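Long-range contacts in AlyQ (Persicobacter sp. CCB-QB2, PDB 7D2A), which probably binds alginate through a family 32 carbohydrate-binding module, which here holds an unsaturated uronic acid in its sugar pocket and has a separate calcium site: residues A61-D66 against S125-A130; S67-F72 against G117-T122; T15-D20 against S41-T46. All coordinates share one frame; numbering follows the deposited sequence. Where two conformers were deposited one is given.

Contact 1 (A61-D66 against S125-A130); sequences AWYNGD and SITEVA. With CA (calcium ion), chain C; MAW (4-deoxy-alpha-L-erythro-hex-4-enopyranuronic acid), chain B.
A classic beta bulge sets A61 against both T127 and E128 where strands 52-62 and 123-133 run antiparallel in the beta sandwich of this family 32 module. A61 N donates to E128 O (2.8 Å), while A61 O accepts from T127 N (2.7 Å) and, weakly, from E128 N. Alanine suits the bulge because its CB already lies 3.2 Å from T127 OG1, leaving little room for a longer side chain on that side. The corner at T127 turns T127 O and the bent side chain of E128 to the same calcium ion, with E128 OE2 2.4 Å from the metal; N26, D29, N31 and T34 complete the site. On the opposite face of the sheet W62 and I126 lie side by side, I126 CG1 reaching W62 CZ3 at 3.5 Å, and the indole NE1 is taken up by Y101 OH. A water joins W62 O to T127 OG1. Past the bulge, Y63 N bonds to S125 O (3.0 Å) from 40° out of the carbonyl plane. S125 belongs to the sugar pocket: its OG, anti to its own carbonyl carbon (chi1 -67°), donates to carboxylate oxygen O6B of the unsaturated uronic acid at 2.6 Å.

Contact 2 (S67-F72 against G117-T122); sequences SRTSGF and GNSSNT. With MAW (4-deoxy-alpha-L-erythro-hex-4-enopyranuronic acid), chain B; LGU (alpha-L-gulopyranuronic acid), chain D.
R68 and N118 meet flat against each other, guanidinium and amide planes 11° apart, with N118 ND2 over the centre of the arginine group and 3.3 Å from R68 CZ. The sugar carboxylate lies at the edge of the guanidinium and is gripped twice: R68 NH1 donates to MAW O6A (2.8 Å) and R68 NH2 to MAW O6B (2.9 Å). Arginine suits this place because two parallel N-H groups match two carboxylate oxygens. N121 ND2 adds a third bond, to O6A at 3.1 Å. Behind these, N118 organises the loop. Its OD1 accepts from S120 N and N121 N, both on one face of the amide, while ND2 donates to N121 OD1 (2.8 Å) and to W123 O. An alanine at N118 would probably leave the R68 guanidinium without its stacked amide, the 119-121 loop freer to move and N121 less firmly held toward the sugar. Farther out, S119 OG accepts from T69 N (3.0 Å), S119 N donates to T69 O, and G71 N bonds to G117 O where the strands begin to pair. N118 thus forms an Asx turn and Asx motif at the end of strand 110-118, among the loops that form the uronic acid pocket.

Contact 3 (T15-D20 against S41-T46); sequences TASAHD and SGQYIT. With MAW (4-deoxy-alpha-L-erythro-hex-4-enopyranuronic acid), chain B.
T15 and T46 form a hydrogen-bonded pair where strands 13-16 and 43-49 run antiparallel, and backbone bonds hold it. T15 N donates to T46 O (3.0 Å) and T46 N returns a bond to T15 O (2.8 Å). After the non-hydrogen-bonded pair of A16 and I45, S17 N reaches Y44 O at 2.9 Å.

Side-chain polar contacts carry the pairing on where strand 13-16 gives way to loop. S17 OG stands between its own backbone N and carbonyl carbon (chi1 59°) and does two jobs: it accepts from Y44 N (2.8 Å), standing in for a backbone carbonyl, and, in the conformer given for Q43, it donates to Q43 OE1 (2.7 Å) in the plane of that amide. Serine suits the place because a single small hydroxyl can both accept and donate. In this conformer Q43 folds back at chi2 (-80°) toward S17, and its NE2 is bonded to N39 O, so both ends of the amide are engaged. At the other end, one water joins T15 OG1 and T46 OG1; the latter is also bonded to R112 NE.

Ring and apolar contacts are few. S17 CB sits over the centre of one Y44 ring face, 3.7 Å from the centroid, a CH-pi contact to a ring that also makes a cation-pi contact with R112. A16 CB meets I45 CB at 4.3 Å; a small residue fits here, between I45, P24 and W36.

One bond goes to the sugar: D20 OD2 accepts from MAW O3 (2.7 Å), while D20 OD1 is bonded to N22 ND2. The aspartate thus offers one oxygen to the ligand and one to the protein.

Strand 13-16 is the outermost on this side of the five-stranded sheet, and strand 43-49 lies between it and strand 110-118, to which I45 is joined by backbone hydrogen bonding with I113.

How the contacts relate
From the N terminus, contact 3 comes first: 15-20 pairs with 41-46, closing a loop that carries strand 36-39 and the calcium ligands N26, D29, N31 and T34. Contact 1 opens only later, at 61-66, so the two are in series. Contact 2 is nested inside contact 1: the chain passes from 61-66 straight into 67-72, returns at 117-122 and then closes contact 1 at 125-130. Contacts 2 and 3 belong to the five-stranded sheet, contact 1 to the other one. Contacts 1 and 2 touch where W62 packs on F72 and S70, bringing the two sheets together. All three reach the same uronic acid from different parts of the chain.

Contact 1 (A61-D66 against S125-A130)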
loop_
_atom_site.group_PDB
_atom_site.type_symbol
_atom_site.label_atom_id
_atom_site.label_comp_id
_atom_site.label_asym_id
_atom_site.label_seq_id
_atom_site.Cartn_x
_atom_site.Cartn_y
_atom_site.Cartn_z
ATOM N N ALA A 61 -1.119 6.843 1.720
ATOM C CA ALA A 61 -2.175 7.863 1.869
ATOM C C ALA A 61 -3.489 7.223 1.484
ATOM O O ALA A 61 -3.606 6.620 0.405
ATOM C CB ALA A 61 -1.861 9.085 1.034
ATOM N N TRP A 62 -4.481 7.397 2.338
ATOM C CA TRP A 62 -5.793 6.743 2.210
ATOM C C TRP A 62 -6.856 7.694 1.670
ATOM O O TRP A 62 -6.889 8.870 2.043
ATOM C CB TRP A 62 -6.200 6.191 3.560
ATOM C CG TRP A 62 -5.276 5.115 4.020
ATOM C CD1 TRP A 62 -4.193 5.288 4.826
ATOM C CD2 TRP A 62 -5.368 3.719 3.730
ATOM N NE1 TRP A 62 -3.544 4.097 4.992
ATOM C CE2 TRP A 62 -4.252 3.102 4.359
ATOM C CE3 TRP A 62 -6.257 2.943 2.974
ATOM C CZ2 TRP A 62 -4.045 1.719 4.254
ATOM C CZ3 TRP A 62 -6.032 1.595 2.857
ATOM C CH2 TRP A 62 -4.927 0.999 3.481
ATOM N N TYR A 63 -7.681 7.166 0.782
ATOM C CA TYR A 63 -8.836 7.944 0.260
ATOM C C TYR A 63 -9.769 8.227 1.426
ATOM O O TYR A 63 -10.052 7.301 2.193
ATOM C CB TYR A 63 -9.578 7.130 -0.788
ATOM C CG TYR A 63 -10.792 7.785 -1.390
ATOM C CD1 TYR A 63 -10.683 8.951 -2.129
ATOM C CD2 TYR A 63 -12.031 7.194 -1.241
ATOM C CE1 TYR A 63 -11.790 9.510 -2.734
ATOM C CE2 TYR A 63 -13.142 7.742 -1.861
ATOM C CZ TYR A 63 -13.018 8.903 -2.583
ATOM O OH TYR A 63 -14.160 9.423 -3.143
ATOM N N ASN A 64 -10.211 9.472 1.580
ATOM C CA ASN A 64 -11.070 9.855 2.726
ATOM C C ASN A 64 -10.342 9.502 4.026
ATOM O O ASN A 64 -10.970 9.084 5.028
ATOM C CB ASN A 64 -12.454 9.220 2.637
ATOM C CG ASN A 64 -13.320 9.829 1.561
ATOM O OD1 ASN A 64 -13.025 10.912 1.074
ATOM N ND2 ASN A 64 -14.373 9.130 1.195
ATOM N N GLY A 65 -9.019 9.643 4.025
ATOM C CA GLY A 65 -8.197 9.147 5.122
ATOM C C GLY A 65 -8.412 9.927 6.390
ATOM O O GLY A 65 -8.035 9.404 7.474
ATOM N N ASP A 66 -8.983 11.117 6.308
ATOM C CA ASP A 66 -9.226 11.943 7.506
ATOM C C ASP A 66 -10.642 11.704 8.042
ATOM O O ASP A 66 -11.034 12.453 8.948
ATOM C CB ASP A 66 -8.961 13.419 7.220
ATOM C CG ASP A 66 -9.977 14.041 6.299
ATOM O OD1 ASP A 66 -10.766 13.307 5.688
ATOM O OD2 ASP A 66 -9.939 15.249 6.181
ATOM N N SER A 125 -9.313 1.874 -0.763
ATOM C CA SER A 125 -9.005 2.990 -1.674
ATOM C C SER A 125 -7.779 3.732 -1.146
ATOM O O SER A 125 -7.841 4.325 -0.059
ATOM C CB SER A 125 -10.228 3.923 -1.785
ATOM O OG SER A 125 -11.302 3.202 -2.451
ATOM N N ILE A 126 -6.730 3.750 -1.939
ATOM C CA ILE A 126 -5.396 4.270 -1.585
ATOM C C ILE A 126 -5.031 5.334 -2.604
ATOM O O ILE A 126 -5.063 5.034 -3.803
ATOM C CB ILE A 126 -4.350 3.145 -1.470
ATOM C CG1 ILE A 126 -4.797 2.115 -0.409
ATOM C CG2 ILE A 126 -2.991 3.743 -1.189
ATOM C CD1 ILE A 126 -3.878 0.909 -0.311
ATOM N N THR A 127 -4.645 6.549 -2.133
ATOM C CA THR A 127 -4.300 7.609 -3.092
ATOM C C THR A 127 -2.819 7.617 -3.462
ATOM O O THR A 127 -2.488 7.950 -4.622
ATOM C CB THR A 127 -4.740 8.968 -2.544
ATOM O OG1 THR A 127 -4.016 9.186 -1.339
ATOM C CG2 THR A 127 -6.224 9.041 -2.293
ATOM N N GLU A 128 -1.928 7.254 -2.559
ATOM C CA GLU A 128 -0.470 7.310 -2.807
ATOM C C GLU A 128 0.202 6.229 -1.991
ATOM O O GLU A 128 -0.231 6.060 -0.807
ATOM C CB GLU A 128 0.072 8.695 -2.450
ATOM C CG GLU A 128 -0.284 9.779 -3.464
ATOM C CD GLU A 128 0.367 9.535 -4.817
ATOM O OE1 GLU A 128 1.635 9.601 -4.862
ATOM O OE2 GLU A 128 -0.332 9.306 -5.856
ATOM N N VAL A 129 1.255 5.631 -2.523
ATOM C CA VAL A 129 2.160 4.753 -1.749
ATOM C C VAL A 129 3.588 5.135 -2.055
ATOM O O VAL A 129 3.892 5.405 -3.251
ATOM C CB VAL A 129 1.881 3.279 -2.068
ATOM C CG1 VAL A 129 2.941 2.356 -1.435
ATOM C CG2 VAL A 129 0.530 2.849 -1.578
ATOM N N ALA A 130 4.442 5.031 -1.059
ATOM C CA ALA A 130 5.888 5.221 -1.227
ATOM C C ALA A 130 6.610 4.221 -0.334
ATOM O O ALA A 130 6.098 3.839 0.720
ATOM C CB ALA A 130 6.259 6.651 -0.990
HETATM CA CA CA C . -2.566 9.192 -6.628
HETATM C C1 MAW B . -17.178 3.714 -4.074
HETATM C C2 MAW B . -16.506 4.130 -5.321
HETATM O O2 MAW B . -16.409 5.574 -5.481
HETATM C C3 MAW B . -15.092 3.488 -5.284
HETATM O O3 MAW B . -14.243 4.064 -6.259
HETATM C C4 MAW B . -14.498 3.665 -3.878
HETATM C C5 MAW B . -15.180 4.119 -2.855
HETATM O O5 MAW B . -16.593 4.435 -2.976
HETATM C C6 MAW B . -14.658 4.291 -1.531
HETATM O O6A MAW B . -15.465 4.686 -0.630
HETATM O O6B MAW B . -13.433 4.002 -1.247
HETATM O O HOH W 1 -5.311 10.721 0.714
#

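Contact 2 (S67-F72 against G117-T122)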
loop_
_atom_site.group_PDB
_atom_site.type_symbol
_atom_site.label_atom_id
_atom_site.label_comp_id
_atom_site.label_asym_id
_atom_site.label_seq_id
_atom_site.Cartn_x
_atom_site.Cartn_y
_atom_site.Cartn_z
ATOM N N SER A 67 -11.389 10.729 7.508
ATOM C CA SER A 67 -12.803 10.530 7.932
ATOM C C SER A 67 -13.170 9.052 8.105
ATOM O O SER A 67 -14.321 8.778 8.498
ATOM C CB SER A 67 -13.752 11.209 6.989
ATOM O OG SER A 67 -13.826 10.526 5.744
ATOM N N ARG A 68 -12.238 8.127 7.903
ATOM C CA ARG A 68 -12.530 6.707 8.117
ATOM C C ARG A 68 -11.215 5.964 8.354
ATOM O O ARG A 68 -10.157 6.459 7.927
ATOM C CB ARG A 68 -13.302 6.156 6.920
ATOM C CG ARG A 68 -12.428 5.897 5.704
ATOM C CD ARG A 68 -13.263 5.724 4.459
ATOM N NE ARG A 68 -12.526 5.034 3.401
ATOM C CZ ARG A 68 -13.020 4.775 2.202
ATOM N NH1 ARG A 68 -14.251 5.189 1.844
ATOM N NH2 ARG A 68 -12.259 4.117 1.356
ATOM N N THR A 69 -11.322 4.814 8.986
ATOM C CA THR A 69 -10.173 3.930 9.248
ATOM C C THR A 69 -10.261 2.711 8.329
ATOM O O THR A 69 -11.372 2.184 8.072
ATOM C CB THR A 69 -10.118 3.509 10.721
ATOM O OG1 THR A 69 -11.360 2.877 11.072
ATOM C CG2 THR A 69 -9.896 4.697 11.631
ATOM N N SER A 70 -9.137 2.271 7.808
ATOM C CA SER A 70 -9.078 1.181 6.838
ATOM C C SER A 70 -8.112 0.118 7.365
ATOM O O SER A 70 -6.991 0.450 7.739
ATOM C CB SER A 70 -8.714 1.736 5.435
ATOM O OG SER A 70 -9.411 1.068 4.378
ATOM N N GLY A 71 -8.554 -1.132 7.411
ATOM C CA GLY A 71 -7.714 -2.241 7.870
ATOM C C GLY A 71 -6.864 -2.806 6.754
ATOM O O GLY A 71 -7.260 -2.802 5.592
ATOM N N PHE A 72 -5.624 -3.160 7.074
ATOM C CA PHE A 72 -4.676 -3.623 6.043
ATOM C C PHE A 72 -3.542 -4.428 6.668
ATOM O O PHE A 72 -3.364 -4.464 7.867
ATOM C CB PHE A 72 -4.105 -2.426 5.266
ATOM C CG PHE A 72 -3.153 -1.603 6.074
ATOM C CD1 PHE A 72 -3.605 -0.618 6.941
ATOM C CD2 PHE A 72 -1.786 -1.830 5.991
ATOM C CE1 PHE A 72 -2.721 0.131 7.707
ATOM C CE2 PHE A 72 -0.912 -1.116 6.785
ATOM C CZ PHE A 72 -1.372 -0.160 7.660
ATOM N N GLY A 117 -11.217 -3.629 3.936
ATOM C CA GLY A 117 -12.297 -2.638 3.991
ATOM C C GLY A 117 -12.075 -1.631 5.082
ATOM O O GLY A 117 -11.001 -1.619 5.722
ATOM N N ASN A 118 -13.080 -0.823 5.363
ATOM C CA ASN A 118 -12.884 0.363 6.199
ATOM C C ASN A 118 -14.124 0.551 7.073
ATOM O O ASN A 118 -15.082 -0.248 6.960
ATOM C CB ASN A 118 -12.582 1.559 5.306
ATOM C CG ASN A 118 -13.741 1.965 4.403
ATOM O OD1 ASN A 118 -14.702 2.563 4.879
ATOM N ND2 ASN A 118 -13.664 1.711 3.105
ATOM N N SER A 119 -14.106 1.586 7.869
ATOM C CA SER A 119 -15.110 1.792 8.944
ATOM C C SER A 119 -16.407 2.319 8.327
ATOM O O SER A 119 -17.440 2.318 9.073
ATOM C CB SER A 119 -14.527 2.709 9.976
ATOM O OG SER A 119 -14.140 3.924 9.377
ATOM N N SER A 120 -16.399 2.737 7.056
ATOM C CA SER A 120 -17.602 3.244 6.332
ATOM C C SER A 120 -18.180 2.188 5.380
ATOM O O SER A 120 -19.448 2.010 5.349
ATOM C CB SER A 120 -17.303 4.496 5.580
ATOM O OG SER A 120 -17.081 5.579 6.456
ATOM N N ASN A 121 -17.333 1.518 4.590
ATOM C CA ASN A 121 -17.834 0.535 3.600
ATOM C C ASN A 121 -16.746 -0.519 3.373
ATOM O O ASN A 121 -15.704 -0.474 4.105
ATOM C CB ASN A 121 -18.323 1.255 2.347
ATOM C CG ASN A 121 -17.229 2.025 1.657
ATOM O OD1 ASN A 121 -16.090 1.572 1.675
ATOM N ND2 ASN A 121 -17.559 3.170 1.078
ATOM N N THR A 122 -16.938 -1.413 2.423
ATOM C CA THR A 122 -16.050 -2.568 2.154
ATOM C C THR A 122 -14.943 -2.211 1.165
ATOM O O THR A 122 -14.173 -3.130 0.839
ATOM C CB THR A 122 -16.849 -3.779 1.667
ATOM O OG1 THR A 122 -17.686 -3.335 0.597
ATOM C CG2 THR A 122 -17.578 -4.377 2.857
HETATM C C1 MAW B . -17.178 3.714 -4.074
HETATM C C2 MAW B . -16.506 4.130 -5.321
HETATM O O2 MAW B . -16.409 5.574 -5.481
HETATM C C3 MAW B . -15.092 3.488 -5.284
HETATM O O3 MAW B . -14.243 4.064 -6.259
HETATM C C4 MAW B . -14.498 3.665 -3.878
HETATM C C5 MAW B . -15.180 4.119 -2.855
HETATM O O5 MAW B . -16.593 4.435 -2.976
HETATM C C6 MAW B . -14.658 4.291 -1.531
HETATM O O6A MAW B . -15.465 4.686 -0.630
HETATM O O6B MAW B . -13.433 4.002 -1.247
HETATM C C1 LGU D . -21.181 5.433 -2.525
HETATM C C2 LGU D . -19.900 5.082 -1.750
HETATM O O2 LGU D . -20.106 5.189 -0.346
HETATM C C3 LGU D . -19.465 3.655 -1.970
HETATM O O3 LGU D . -20.263 2.770 -1.148
HETATM C C4 LGU D . -19.541 3.308 -3.450
HETATM O O4 LGU D . -18.575 4.108 -4.128
HETATM C C5 LGU D . -20.875 3.635 -4.113
HETATM O O5 LGU D . -21.146 5.049 -3.912
HETATM C C6 LGU D . -20.653 3.264 -5.555
HETATM O O6B LGU D . -20.445 2.054 -5.838
HETATM O O6A LGU D . -20.591 4.175 -6.409
HETATM O O1 LGU D . -22.224 4.699 -1.876
#

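Contact 3 (T15-D20 against S41-T46)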
loop_
_atom_site.group_PDB
_atom_site.type_symbol
_atom_site.label_atom_id
_atom_site.label_comp_id
_atom_site.label_asym_id
_atom_site.label_seq_id
_atom_site.Cartn_x
_atom_site.Cartn_y
_atom_site.Cartn_z
ATOM N N THR A 15 0.578 -3.716 -9.790
ATOM C CA THR A 15 -0.558 -4.567 -10.189
ATOM C C THR A 15 -1.544 -4.616 -9.041
ATOM O O THR A 15 -1.187 -4.277 -7.887
ATOM C CB THR A 15 -0.088 -5.966 -10.574
ATOM O OG1 THR A 15 0.425 -6.599 -9.407
ATOM C CG2 THR A 15 0.917 -5.938 -11.703
ATOM N N ALA A 16 -2.693 -5.239 -9.266
ATOM C CA ALA A 16 -3.650 -5.442 -8.166
ATOM C C ALA A 16 -4.568 -6.622 -8.458
ATOM O O ALA A 16 -4.750 -6.971 -9.598
ATOM C CB ALA A 16 -4.472 -4.200 -7.917
ATOM N N SER A 17 -5.163 -7.143 -7.411
ATOM C CA SER A 17 -6.171 -8.230 -7.475
ATOM C C SER A 17 -7.388 -7.814 -8.307
ATOM O O SER A 17 -8.023 -8.704 -8.878
ATOM C CB SER A 17 -6.550 -8.687 -6.119
ATOM O OG SER A 17 -7.074 -7.651 -5.327
ATOM N N ALA A 18 -7.753 -6.533 -8.269
ATOM C CA ALA A 18 -8.968 -5.979 -8.893
ATOM C C ALA A 18 -8.835 -4.471 -8.843
ATOM O O ALA A 18 -7.985 -3.925 -8.082
ATOM C CB ALA A 18 -10.190 -6.427 -8.148
ATOM N N HIS A 19 -9.619 -3.797 -9.674
ATOM C CA HIS A 19 -9.817 -2.341 -9.558
ATOM C C HIS A 19 -11.118 -1.981 -10.261
ATOM O O HIS A 19 -11.607 -2.773 -11.040
ATOM C CB HIS A 19 -8.637 -1.587 -10.165
ATOM C CG HIS A 19 -8.576 -1.697 -11.648
ATOM N ND1 HIS A 19 -9.428 -0.967 -12.487
ATOM C CD2 HIS A 19 -7.860 -2.517 -12.467
ATOM C CE1 HIS A 19 -9.161 -1.282 -13.742
ATOM N NE2 HIS A 19 -8.190 -2.241 -13.784
ATOM N N ASP A 20 -11.660 -0.828 -9.932
ATOM C CA ASP A 20 -12.975 -0.396 -10.465
ATOM C C ASP A 20 -12.809 0.715 -11.486
ATOM O O ASP A 20 -13.810 1.388 -11.745
ATOM C CB ASP A 20 -13.829 0.094 -9.315
ATOM C CG ASP A 20 -13.465 1.464 -8.804
ATOM O OD1 ASP A 20 -12.313 1.855 -9.016
ATOM O OD2 ASP A 20 -14.352 2.109 -8.163
ATOM N N SER A 41 -13.036 -7.156 1.328
ATOM C CA SER A 41 -11.963 -7.568 2.248
ATOM C C SER A 41 -11.104 -8.621 1.550
ATOM O O SER A 41 -11.667 -9.545 0.913
ATOM C CB SER A 41 -12.540 -8.026 3.548
ATOM O OG SER A 41 -11.522 -8.584 4.324
ATOM N N GLY A 42 -9.785 -8.412 1.532
ATOM C CA GLY A 42 -8.814 -9.340 0.953
ATOM C C GLY A 42 -8.281 -8.894 -0.401
ATOM O O GLY A 42 -7.395 -9.609 -0.956
ATOM N N GLN A 43 -8.814 -7.825 -0.980
ATOM C CA GLN A 43 -8.258 -7.221 -2.220
ATOM C C GLN A 43 -6.834 -6.756 -1.910
ATOM O O GLN A 43 -6.585 -6.411 -0.763
ATOM C CB GLN A 43 -9.088 -6.036 -2.706
ATOM C CG GLN A 43 -10.524 -6.374 -3.103
ATOM C CD GLN A 43 -10.661 -6.989 -4.481
ATOM O OE1 GLN A 43 -9.725 -7.506 -5.079
ATOM N NE2 GLN A 43 -11.883 -6.998 -4.993
ATOM N N TYR A 44 -5.972 -6.693 -2.898
ATOM C CA TYR A 44 -4.568 -6.280 -2.649
ATOM C C TYR A 44 -3.960 -5.601 -3.844
ATOM O O TYR A 44 -4.444 -5.711 -4.969
ATOM C CB TYR A 44 -3.730 -7.487 -2.242
ATOM C CG TYR A 44 -3.768 -8.668 -3.162
ATOM C CD1 TYR A 44 -3.042 -8.701 -4.329
ATOM C CD2 TYR A 44 -4.518 -9.788 -2.816
ATOM C CE1 TYR A 44 -3.019 -9.838 -5.127
ATOM C CE2 TYR A 44 -4.474 -10.933 -3.592
ATOM C CZ TYR A 44 -3.735 -10.962 -4.756
ATOM O OH TYR A 44 -3.763 -12.083 -5.549
ATOM N N ILE A 45 -2.889 -4.864 -3.560
ATOM C CA ILE A 45 -2.114 -4.111 -4.556
ATOM C C ILE A 45 -0.639 -4.415 -4.331
ATOM O O ILE A 45 -0.192 -4.450 -3.152
ATOM C CB ILE A 45 -2.430 -2.609 -4.488
ATOM C CG1 ILE A 45 -1.696 -1.835 -5.572
ATOM C CG2 ILE A 45 -2.262 -2.017 -3.059
ATOM C CD1 ILE A 45 -2.300 -0.435 -5.772
ATOM N N THR A 46 0.084 -4.678 -5.374
ATOM C CA THR A 46 1.476 -5.165 -5.303
ATOM C C THR A 46 2.397 -4.212 -6.031
ATOM O O THR A 46 2.229 -3.978 -7.256
ATOM C CB THR A 46 1.630 -6.591 -5.853
ATOM O OG1 THR A 46 0.596 -7.394 -5.272
ATOM C CG2 THR A 46 3.001 -7.133 -5.506
HETATM C C1 MAW B . -17.178 3.714 -4.074
HETATM C C2 MAW B . -16.506 4.130 -5.321
HETATM O O2 MAW B . -16.409 5.574 -5.481
HETATM C C3 MAW B . -15.092 3.488 -5.284
HETATM O O3 MAW B . -14.243 4.064 -6.259
HETATM C C4 MAW B . -14.498 3.665 -3.878
HETATM C C5 MAW B . -15.180 4.119 -2.855
HETATM O O5 MAW B . -16.593 4.435 -2.976
HETATM C C6 MAW B . -14.658 4.291 -1.531
HETATM O O6A MAW B . -15.465 4.686 -0.630
HETATM O O6B MAW B . -13.433 4.002 -1.247
HETATM O O HOH W 2 -1.235 -7.593 -7.296
#